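Long-range contacts in endosialidase (Enterobacteria phage phi92, PDB 4HIZ), which hydrolyses internal alpha-2,8 and alpha-2,9 linkages of sialic acid polymers, probably to clear a polysialic acid capsule from the host cell: residues E54-T62 and F417-L425; G308-L319 and D345-K353. All coordinates share one frame; numbering follows the deposited sequence. Where two conformers were deposited one is given.

How the interactions relate
Both contacts lie on the same side of the chain's centre. Their centres are about 25 Å apart and their nearest atoms about 11 Å, so they do not touch. Interaction 1 joins a turn of the N-terminal extension to a loop of the catalytic beta-propeller, 355 residues later. The strands flanking its segments, 61-64, 407-413 and 435-442, belong to one mixed sheet. Interaction 2 lies between these segments in sequence and entirely within the propeller. It packs two successive four-stranded sheets, 291-338 and 347-389, against each other. One contact thus joins the extension to a propeller loop beside the sheet they share, and the other joins two blades.

Interaction 1: E54-T62 and F417-L425; sequences ERIVGQPLT and FGEWEGQEL
R55 and E421 meet through bends in both side chains. R55 runs straight from CA to CD and then turns at chi3 (76°), which brings its guanidinium alongside the glutamate. E421 folds at chi2 (91°), off a staggered value, and this swings its carboxylate to the arginine. The salt bridge is side-on. R55 NE donates to E421 OE2 at 3.1 Å. R55 NH2 donates to E421 OE1 at 2.9 Å, and this bond is nearly straight (167°). Both oxygens lie close to the guanidinium plane, but the nitrogens approach from above the carboxylate plane. The two flat groups are therefore not coplanar. I56 CD1 and G418 CA lie over opposite faces of the guanidinium, and F417 CZ sits 3.7 Å from R55 CD. E424 OE1 adds a long salt bridge to the same NH2.

Segment 54-62 leads into strand 61-64 through a type II turn from I56 to Q59. A second type II turn, E421 to E424, lies in the propeller loop between strands 407-413 and 435-442. G58 occupies the positive-phi position of the first turn, and its N is bonded to E54 OE1. The Q59 amide joins the two turns by pairing with both polar backbone atoms of one residue. Q59 OE1 accepts from G422 N at 3.0 Å, on a lone pair in the carbonyl plane, and Q59 NE2 donates to G422 O at 3.1 Å.

Water 1 donates to E421 OE2 at 2.7 Å and to Q59 O, and accepts from I56 N. E421 OE1 has a second salt bridge, to R435 on strand 435-442. Two arginines on this buried carboxylate would be expected to keep it ionised. L61 CD1 lies 3.5 Å from E421 OE2 and also touches the W420 ring.

Interaction 2: G308-L319 and D345-K353; sequences GYHNGDISPRRL and DNAAEPCIK
H310 lays its ring over A348. The A348 CB sits 3.6 Å from the ring centroid and 18° off its normal, a CH-pi contact over one face. L319 CD1 rests on the A348 backbone, 3.5 Å from A348 N, and beside A347 CB. L319 CD2 meets P350 CB at 3.9 Å. G308 has no side chain, and P350 CG comes within 3.9 Å of its CA. R317 is extended from CG to NE, and R317 NH1 donates a hydrogen bond to A347 O at 2.8 Å, bent to 143°. The oxygen lies in the guanidinium plane, but the donor stands above the carbonyl plane.

Strands 308-311 and 347-353 run antiparallel at 172°, 5.8 Å apart at closest approach. They belong to different four-stranded antiparallel sheets, successive blades of the beta-propeller. The first strand of one blade thus packs on the two middle strands of the blade before it.

Further out, water 2 links R317 N to D345 OD1. Q341 also bonds to R317 O and to D345 OD1. The loop between the two middle strands is shaped by N311, whose OD1 accepts from D313 N in an Asx turn and from I314 N. E349 turns away to a salt bridge with R364.

Interaction 1: E54-T62 and F417-L425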
loop_
_atom_site.group_PDB
_atom_site.type_symbol
_atom_site.label_atom_id
_atom_site.label_comp_id
_atom_site.label_asym_id
_atom_site.label_seq_id
_atom_site.Cartn_x
_atom_site.Cartn_y
_atom_site.Cartn_z
ATOM N N GLU A 54 27.123 -16.659 30.616
ATOM C CA GLU A 54 27.149 -18.065 30.180
ATOM C C GLU A 54 25.787 -18.739 30.390
ATOM O O GLU A 54 25.556 -19.424 31.401
ATOM C CB GLU A 54 28.237 -18.846 30.930
ATOM C CG GLU A 54 29.645 -18.316 30.651
ATOM C CD GLU A 54 30.752 -19.052 31.395
ATOM O OE1 GLU A 54 30.530 -20.169 31.923
ATOM O OE2 GLU A 54 31.871 -18.489 31.439
ATOM N N ARG A 55 24.897 -18.561 29.415
ATOM C CA ARG A 55 23.617 -19.273 29.408
ATOM C C ARG A 55 23.869 -20.775 29.541
ATOM O O ARG A 55 23.221 -21.489 30.341
ATOM C CB ARG A 55 22.879 -19.003 28.092
ATOM C CG ARG A 55 21.441 -19.561 28.098
ATOM C CD ARG A 55 20.754 -19.396 26.739
ATOM N NE ARG A 55 21.242 -20.377 25.776
ATOM C CZ ARG A 55 20.723 -21.588 25.590
ATOM N NH1 ARG A 55 19.654 -21.984 26.306
ATOM N NH2 ARG A 55 21.269 -22.409 24.680
ATOM N N ILE A 56 24.856 -21.235 28.767
ATOM C CA ILE A 56 25.333 -22.597 28.838
ATOM C C ILE A 56 26.723 -22.536 29.467
ATOM O O ILE A 56 27.587 -21.795 28.990
ATOM C CB ILE A 56 25.424 -23.228 27.435
ATOM C CG1 ILE A 56 24.059 -23.234 26.735
ATOM C CG2 ILE A 56 25.977 -24.664 27.522
ATOM C CD1 ILE A 56 22.928 -23.964 27.521
ATOM N N VAL A 57 26.941 -23.288 30.545
ATOM C CA VAL A 57 28.214 -23.184 31.255
ATOM C C VAL A 57 29.393 -23.487 30.341
ATOM O O VAL A 57 29.368 -24.459 29.592
ATOM C CB VAL A 57 28.253 -24.117 32.475
ATOM C CG1 VAL A 57 29.640 -24.109 33.101
ATOM C CG2 VAL A 57 27.196 -23.675 33.498
ATOM N N GLY A 58 30.412 -22.627 30.383
ATOM C CA GLY A 58 31.600 -22.826 29.572
ATOM C C GLY A 58 31.506 -22.176 28.206
ATOM O O GLY A 58 32.478 -22.230 27.447
ATOM N N GLN A 59 30.351 -21.588 27.882
ATOM C CA GLN A 59 30.161 -20.940 26.577
ATOM C C GLN A 59 29.715 -19.485 26.702
ATOM O O GLN A 59 28.541 -19.152 26.453
ATOM C CB GLN A 59 29.191 -21.761 25.706
ATOM C CG GLN A 59 29.756 -23.141 25.380
ATOM C CD GLN A 59 28.987 -23.859 24.297
ATOM O OE1 GLN A 59 28.824 -23.324 23.194
ATOM N NE2 GLN A 59 28.534 -25.100 24.584
ATOM N N PRO A 60 30.644 -18.603 27.101
ATOM C CA PRO A 60 30.279 -17.194 27.266
ATOM C C PRO A 60 29.959 -16.528 25.913
ATOM O O PRO A 60 30.582 -16.820 24.865
ATOM C CB PRO A 60 31.542 -16.566 27.869
ATOM C CG PRO A 60 32.680 -17.460 27.392
ATOM C CD PRO A 60 32.097 -18.843 27.266
ATOM N N LEU A 61 28.949 -15.664 25.952
ATOM C CA LEU A 61 28.552 -14.851 24.821
ATOM C C LEU A 61 28.297 -13.474 25.409
ATOM O O LEU A 61 28.037 -13.343 26.625
ATOM C CB LEU A 61 27.265 -15.407 24.192
ATOM C CG LEU A 61 27.409 -16.843 23.638
ATOM C CD1 LEU A 61 26.053 -17.437 23.301
ATOM C CD2 LEU A 61 28.313 -16.787 22.369
ATOM N N THR A 62 28.369 -12.436 24.570
ATOM C CA THR A 62 28.188 -11.062 25.078
ATOM C C THR A 62 26.909 -10.472 24.567
ATOM O O THR A 62 26.582 -10.621 23.395
ATOM C CB THR A 62 29.408 -10.192 24.657
ATOM O OG1 THR A 62 30.581 -10.796 25.239
ATOM C CG2 THR A 62 29.252 -8.732 25.141
ATOM N N PHE A 417 15.667 -20.087 19.208
ATOM C CA PHE A 417 16.380 -19.741 20.414
ATOM C C PHE A 417 17.118 -20.938 21.033
ATOM O O PHE A 417 16.565 -22.044 21.147
ATOM C CB PHE A 417 15.448 -19.162 21.498
ATOM C CG PHE A 417 16.193 -18.810 22.735
ATOM C CD1 PHE A 417 17.051 -17.714 22.744
ATOM C CD2 PHE A 417 16.132 -19.628 23.865
ATOM C CE1 PHE A 417 17.805 -17.403 23.878
ATOM C CE2 PHE A 417 16.901 -19.326 24.995
ATOM C CZ PHE A 417 17.731 -18.205 24.998
ATOM N N GLY A 418 18.364 -20.695 21.434
ATOM C CA GLY A 418 19.113 -21.642 22.236
ATOM C C GLY A 418 19.837 -22.717 21.421
ATOM O O GLY A 418 20.415 -23.633 22.015
ATOM N N GLU A 419 19.802 -22.639 20.094
ATOM C CA GLU A 419 20.519 -23.632 19.275
ATOM C C GLU A 419 21.969 -23.248 19.023
ATOM O O GLU A 419 22.757 -24.072 18.533
ATOM C CB GLU A 419 19.817 -23.862 17.929
ATOM C CG GLU A 419 18.426 -24.405 18.070
ATOM C CD GLU A 419 17.756 -24.679 16.730
ATOM O OE1 GLU A 419 18.395 -24.505 15.664
ATOM O OE2 GLU A 419 16.583 -25.097 16.740
ATOM N N TRP A 420 22.341 -22.010 19.345
ATOM C CA TRP A 420 23.682 -21.536 18.933
ATOM C C TRP A 420 24.823 -22.344 19.573
ATOM O O TRP A 420 25.802 -22.761 18.903
ATOM C CB TRP A 420 23.871 -20.063 19.311
ATOM C CG TRP A 420 25.180 -19.486 18.824
ATOM C CD1 TRP A 420 26.329 -19.393 19.544
ATOM C CD2 TRP A 420 25.442 -18.852 17.553
ATOM N NE1 TRP A 420 27.316 -18.788 18.786
ATOM C CE2 TRP A 420 26.785 -18.425 17.570
ATOM C CE3 TRP A 420 24.682 -18.641 16.399
ATOM C CZ2 TRP A 420 27.394 -17.797 16.464
ATOM C CZ3 TRP A 420 25.270 -17.995 15.312
ATOM C CH2 TRP A 420 26.616 -17.592 15.352
ATOM N N GLU A 421 24.721 -22.532 20.876
ATOM C CA GLU A 421 25.819 -23.153 21.624
ATOM C C GLU A 421 26.063 -24.600 21.215
ATOM O O GLU A 421 25.137 -25.349 20.889
ATOM C CB GLU A 421 25.528 -23.099 23.132
ATOM C CG GLU A 421 25.519 -21.663 23.744
ATOM C CD GLU A 421 24.164 -20.962 23.748
ATOM O OE1 GLU A 421 23.262 -21.326 22.944
ATOM O OE2 GLU A 421 24.034 -20.032 24.587
ATOM N N GLY A 422 27.329 -24.971 21.243
ATOM C CA GLY A 422 27.725 -26.321 20.864
ATOM C C GLY A 422 27.026 -27.347 21.733
ATOM O O GLY A 422 26.886 -27.148 22.944
ATOM N N GLN A 423 26.598 -28.425 21.080
ATOM C CA GLN A 423 25.919 -29.581 21.660
ATOM C C GLN A 423 24.434 -29.357 21.951
ATOM O O GLN A 423 23.716 -30.324 22.191
ATOM C CB GLN A 423 26.648 -30.154 22.902
ATOM C CG GLN A 423 28.100 -30.628 22.643
ATOM C CD GLN A 423 28.190 -31.913 21.819
ATOM O OE1 GLN A 423 27.184 -32.570 21.567
ATOM N NE2 GLN A 423 29.409 -32.273 21.391
ATOM N N GLU A 424 23.969 -28.105 21.927
ATOM C CA GLU A 424 22.560 -27.853 22.194
ATOM C C GLU A 424 21.677 -28.484 21.139
ATOM O O GLU A 424 22.025 -28.497 19.952
ATOM C CB GLU A 424 22.281 -26.347 22.245
ATOM C CG GLU A 424 22.836 -25.706 23.470
ATOM C CD GLU A 424 22.235 -26.302 24.732
ATOM O OE1 GLU A 424 20.994 -26.219 24.918
ATOM O OE2 GLU A 424 23.003 -26.833 25.552
ATOM N N LEU A 425 20.517 -28.989 21.558
ATOM C CA LEU A 425 19.605 -29.638 20.625
ATOM C C LEU A 425 18.757 -28.637 19.856
ATOM O O LEU A 425 18.584 -27.485 20.273
ATOM C CB LEU A 425 18.680 -30.600 21.370
ATOM C CG LEU A 425 19.436 -31.700 22.140
ATOM C CD1 LEU A 425 18.463 -32.659 22.809
ATOM C CD2 LEU A 425 20.390 -32.460 21.213
HETATM O O HOH W 1 25.852 -19.546 26.463
#

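Interaction 2: G308-L319 and D345-K353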
loop_
_atom_site.group_PDB
_atom_site.type_symbol
_atom_site.label_atom_id
_atom_site.label_comp_id
_atom_site.label_asym_id
_atom_site.label_seq_id
_atom_site.Cartn_x
_atom_site.Cartn_y
_atom_site.Cartn_z
ATOM N N GLY A 308 31.434 -19.957 -4.315
ATOM C CA GLY A 308 31.595 -21.017 -3.328
ATOM C C GLY A 308 30.752 -22.232 -3.692
ATOM O O GLY A 308 29.736 -22.133 -4.402
ATOM N N TYR A 309 31.151 -23.398 -3.199
ATOM C CA TYR A 309 30.283 -24.575 -3.387
ATOM C C TYR A 309 30.596 -25.641 -2.351
ATOM O O TYR A 309 31.659 -25.614 -1.691
ATOM C CB TYR A 309 30.473 -25.203 -4.800
ATOM C CG TYR A 309 31.674 -26.159 -4.887
ATOM C CD1 TYR A 309 32.972 -25.657 -5.049
ATOM C CD2 TYR A 309 31.493 -27.532 -4.794
ATOM C CE1 TYR A 309 34.071 -26.501 -5.151
ATOM C CE2 TYR A 309 32.599 -28.394 -4.866
ATOM C CZ TYR A 309 33.871 -27.864 -5.039
ATOM O OH TYR A 309 34.978 -28.711 -5.106
ATOM N N HIS A 310 29.659 -26.556 -2.184
ATOM C CA HIS A 310 29.985 -27.760 -1.416
ATOM C C HIS A 310 29.173 -28.941 -1.914
ATOM O O HIS A 310 28.128 -28.793 -2.596
ATOM C CB HIS A 310 29.723 -27.515 0.097
ATOM C CG HIS A 310 28.285 -27.640 0.508
ATOM N ND1 HIS A 310 27.356 -26.645 0.302
ATOM C CD2 HIS A 310 27.624 -28.650 1.130
ATOM C CE1 HIS A 310 26.181 -27.028 0.787
ATOM N NE2 HIS A 310 26.311 -28.251 1.281
ATOM N N ASN A 311 29.689 -30.123 -1.577
ATOM C CA ASN A 311 28.956 -31.361 -1.694
ATOM C C ASN A 311 28.676 -31.796 -0.266
ATOM O O ASN A 311 29.624 -32.095 0.487
ATOM C CB ASN A 311 29.823 -32.415 -2.415
ATOM C CG ASN A 311 29.459 -33.840 -1.995
ATOM O OD1 ASN A 311 28.282 -34.140 -1.754
ATOM N ND2 ASN A 311 30.476 -34.728 -1.900
ATOM N N GLY A 312 27.393 -31.812 0.124
ATOM C CA GLY A 312 26.998 -32.328 1.429
ATOM C C GLY A 312 26.102 -33.552 1.328
ATOM O O GLY A 312 25.471 -33.945 2.318
ATOM N N ASP A 313 26.059 -34.162 0.136
ATOM C CA ASP A 313 25.141 -35.265 -0.167
ATOM C C ASP A 313 25.844 -36.616 -0.137
ATOM O O ASP A 313 25.260 -37.623 0.285
ATOM C CB ASP A 313 24.498 -35.088 -1.553
ATOM C CG ASP A 313 23.345 -34.077 -1.549
ATOM O OD1 ASP A 313 22.258 -34.426 -1.034
ATOM O OD2 ASP A 313 23.500 -32.940 -2.069
ATOM N N ILE A 314 27.092 -36.631 -0.597
ATOM C CA ILE A 314 27.844 -37.895 -0.716
ATOM C C ILE A 314 29.110 -37.821 0.139
ATOM O O ILE A 314 29.891 -36.895 -0.002
ATOM C CB ILE A 314 28.308 -38.120 -2.175
ATOM C CG1 ILE A 314 27.179 -37.858 -3.188
ATOM C CG2 ILE A 314 28.923 -39.524 -2.340
ATOM C CD1 ILE A 314 25.954 -38.765 -3.049
ATOM N N SER A 315 29.325 -38.767 1.047
ATOM C CA SER A 315 30.605 -38.798 1.743
ATOM C C SER A 315 31.624 -39.380 0.771
ATOM O O SER A 315 31.316 -40.325 0.076
ATOM C CB SER A 315 30.567 -39.685 2.986
ATOM O OG SER A 315 29.807 -39.067 3.993
ATOM N N PRO A 316 32.840 -38.833 0.739
ATOM C CA PRO A 316 33.375 -37.730 1.550
ATOM C C PRO A 316 32.898 -36.376 1.026
ATOM O O PRO A 316 32.817 -36.178 -0.182
ATOM C CB PRO A 316 34.893 -37.883 1.377
ATOM C CG PRO A 316 35.033 -38.484 -0.002
ATOM C CD PRO A 316 33.858 -39.427 -0.147
ATOM N N ARG A 317 32.570 -35.464 1.939
ATOM C CA ARG A 317 32.181 -34.109 1.520
ATOM C C ARG A 317 33.334 -33.398 0.823
ATOM O O ARG A 317 34.514 -33.697 1.074
ATOM C CB ARG A 317 31.772 -33.269 2.731
ATOM C CG ARG A 317 30.482 -33.731 3.375
ATOM C CD ARG A 317 29.858 -32.644 4.220
ATOM N NE ARG A 317 28.673 -33.205 4.832
ATOM C CZ ARG A 317 27.688 -32.496 5.312
ATOM N NH1 ARG A 317 27.755 -31.170 5.248
ATOM N NH2 ARG A 317 26.643 -33.116 5.848
ATOM N N ARG A 318 32.997 -32.442 -0.046
ATOM C CA ARG A 318 33.987 -31.505 -0.585
ATOM C C ARG A 318 33.436 -30.101 -0.380
ATOM O O ARG A 318 32.225 -29.909 -0.456
ATOM C CB ARG A 318 34.223 -31.709 -2.083
ATOM C CG ARG A 318 35.260 -32.808 -2.441
ATOM C CD ARG A 318 34.642 -34.160 -2.298
ATOM N NE ARG A 318 35.588 -35.218 -2.720
ATOM C CZ ARG A 318 36.485 -35.768 -1.913
ATOM N NH1 ARG A 318 36.546 -35.361 -0.645
ATOM N NH2 ARG A 318 37.306 -36.732 -2.365
ATOM N N LEU A 319 34.306 -29.140 -0.102
ATOM C CA LEU A 319 33.840 -27.755 0.037
ATOM C C LEU A 319 34.954 -26.883 -0.504
ATOM O O LEU A 319 36.146 -27.142 -0.247
ATOM C CB LEU A 319 33.619 -27.472 1.518
ATOM C CG LEU A 319 33.065 -26.068 1.820
ATOM C CD1 LEU A 319 32.105 -26.094 3.050
ATOM C CD2 LEU A 319 34.173 -25.029 2.034
ATOM N N ASP A 345 34.469 -31.712 6.436
ATOM C CA ASP A 345 33.529 -32.656 7.062
ATOM C C ASP A 345 32.498 -31.839 7.834
ATOM O O ASP A 345 32.846 -30.809 8.411
ATOM C CB ASP A 345 34.239 -33.588 8.056
ATOM C CG ASP A 345 35.145 -34.587 7.360
ATOM O OD1 ASP A 345 34.892 -34.859 6.169
ATOM O OD2 ASP A 345 36.085 -35.124 8.002
ATOM N N ASN A 346 31.252 -32.290 7.838
ATOM C CA ASN A 346 30.215 -31.549 8.582
ATOM C C ASN A 346 30.170 -30.043 8.273
ATOM O O ASN A 346 29.955 -29.231 9.172
ATOM C CB ASN A 346 30.441 -31.721 10.082
ATOM C CG ASN A 346 30.529 -33.187 10.492
ATOM O OD1 ASN A 346 31.545 -33.662 11.052
ATOM N ND2 ASN A 346 29.493 -33.915 10.181
ATOM N N ALA A 347 30.352 -29.688 7.010
ATOM C CA ALA A 347 30.418 -28.275 6.615
ATOM C C ALA A 347 29.650 -28.030 5.323
ATOM O O ALA A 347 29.403 -28.963 4.542
ATOM C CB ALA A 347 31.896 -27.833 6.497
ATOM N N ALA A 348 29.289 -26.763 5.092
ATOM C CA ALA A 348 28.478 -26.376 3.943
ATOM C C ALA A 348 28.651 -24.884 3.701
ATOM O O ALA A 348 29.207 -24.171 4.549
ATOM C CB ALA A 348 26.984 -26.637 4.259
ATOM N N GLU A 349 28.172 -24.436 2.537
ATOM C CA GLU A 349 27.859 -23.019 2.309
ATOM C C GLU A 349 28.950 -22.049 2.697
ATOM O O GLU A 349 28.760 -21.196 3.574
ATOM C CB GLU A 349 26.553 -22.679 3.040
ATOM C CG GLU A 349 25.374 -23.359 2.361
ATOM C CD GLU A 349 24.050 -23.189 3.105
ATOM O OE1 GLU A 349 24.022 -22.532 4.174
ATOM O OE2 GLU A 349 23.031 -23.738 2.622
ATOM N N PRO A 350 30.101 -22.145 2.029
ATOM C CA PRO A 350 31.176 -21.184 2.287
ATOM C C PRO A 350 30.804 -19.755 1.878
ATOM O O PRO A 350 30.248 -19.565 0.796
ATOM C CB PRO A 350 32.325 -21.684 1.401
ATOM C CG PRO A 350 31.608 -22.432 0.271
ATOM C CD PRO A 350 30.457 -23.124 0.979
ATOM N N CYS A 351 31.129 -18.785 2.728
ATOM C CA CYS A 351 31.062 -17.383 2.304
ATOM C C CYS A 351 32.492 -17.045 1.951
ATOM O O CYS A 351 33.424 -17.345 2.722
ATOM C CB CYS A 351 30.595 -16.485 3.443
ATOM S SG CYS A 351 28.816 -16.699 3.814
ATOM N N ILE A 352 32.683 -16.428 0.793
ATOM C CA ILE A 352 34.046 -16.122 0.360
ATOM C C ILE A 352 34.174 -14.664 -0.059
ATOM O O ILE A 352 33.273 -14.125 -0.714
ATOM C CB ILE A 352 34.509 -17.013 -0.819
ATOM C CG1 ILE A 352 33.509 -16.985 -1.984
ATOM C CG2 ILE A 352 34.693 -18.448 -0.341
ATOM C CD1 ILE A 352 34.023 -17.735 -3.254
ATOM N N LYS A 353 35.276 -14.021 0.334
ATOM C CA LYS A 353 35.527 -12.630 -0.062
ATOM C C LYS A 353 37.024 -12.426 -0.269
ATOM O O LYS A 353 37.834 -12.839 0.550
ATOM C CB LYS A 353 35.011 -11.643 0.987
ATOM C CG LYS A 353 33.462 -11.617 1.119
ATOM C CD LYS A 353 32.809 -11.067 -0.163
ATOM C CE LYS A 353 31.261 -11.255 -0.182
ATOM N NZ LYS A 353 30.905 -12.761 -0.094
HETATM O O HOH W 2 32.726 -36.059 4.794
#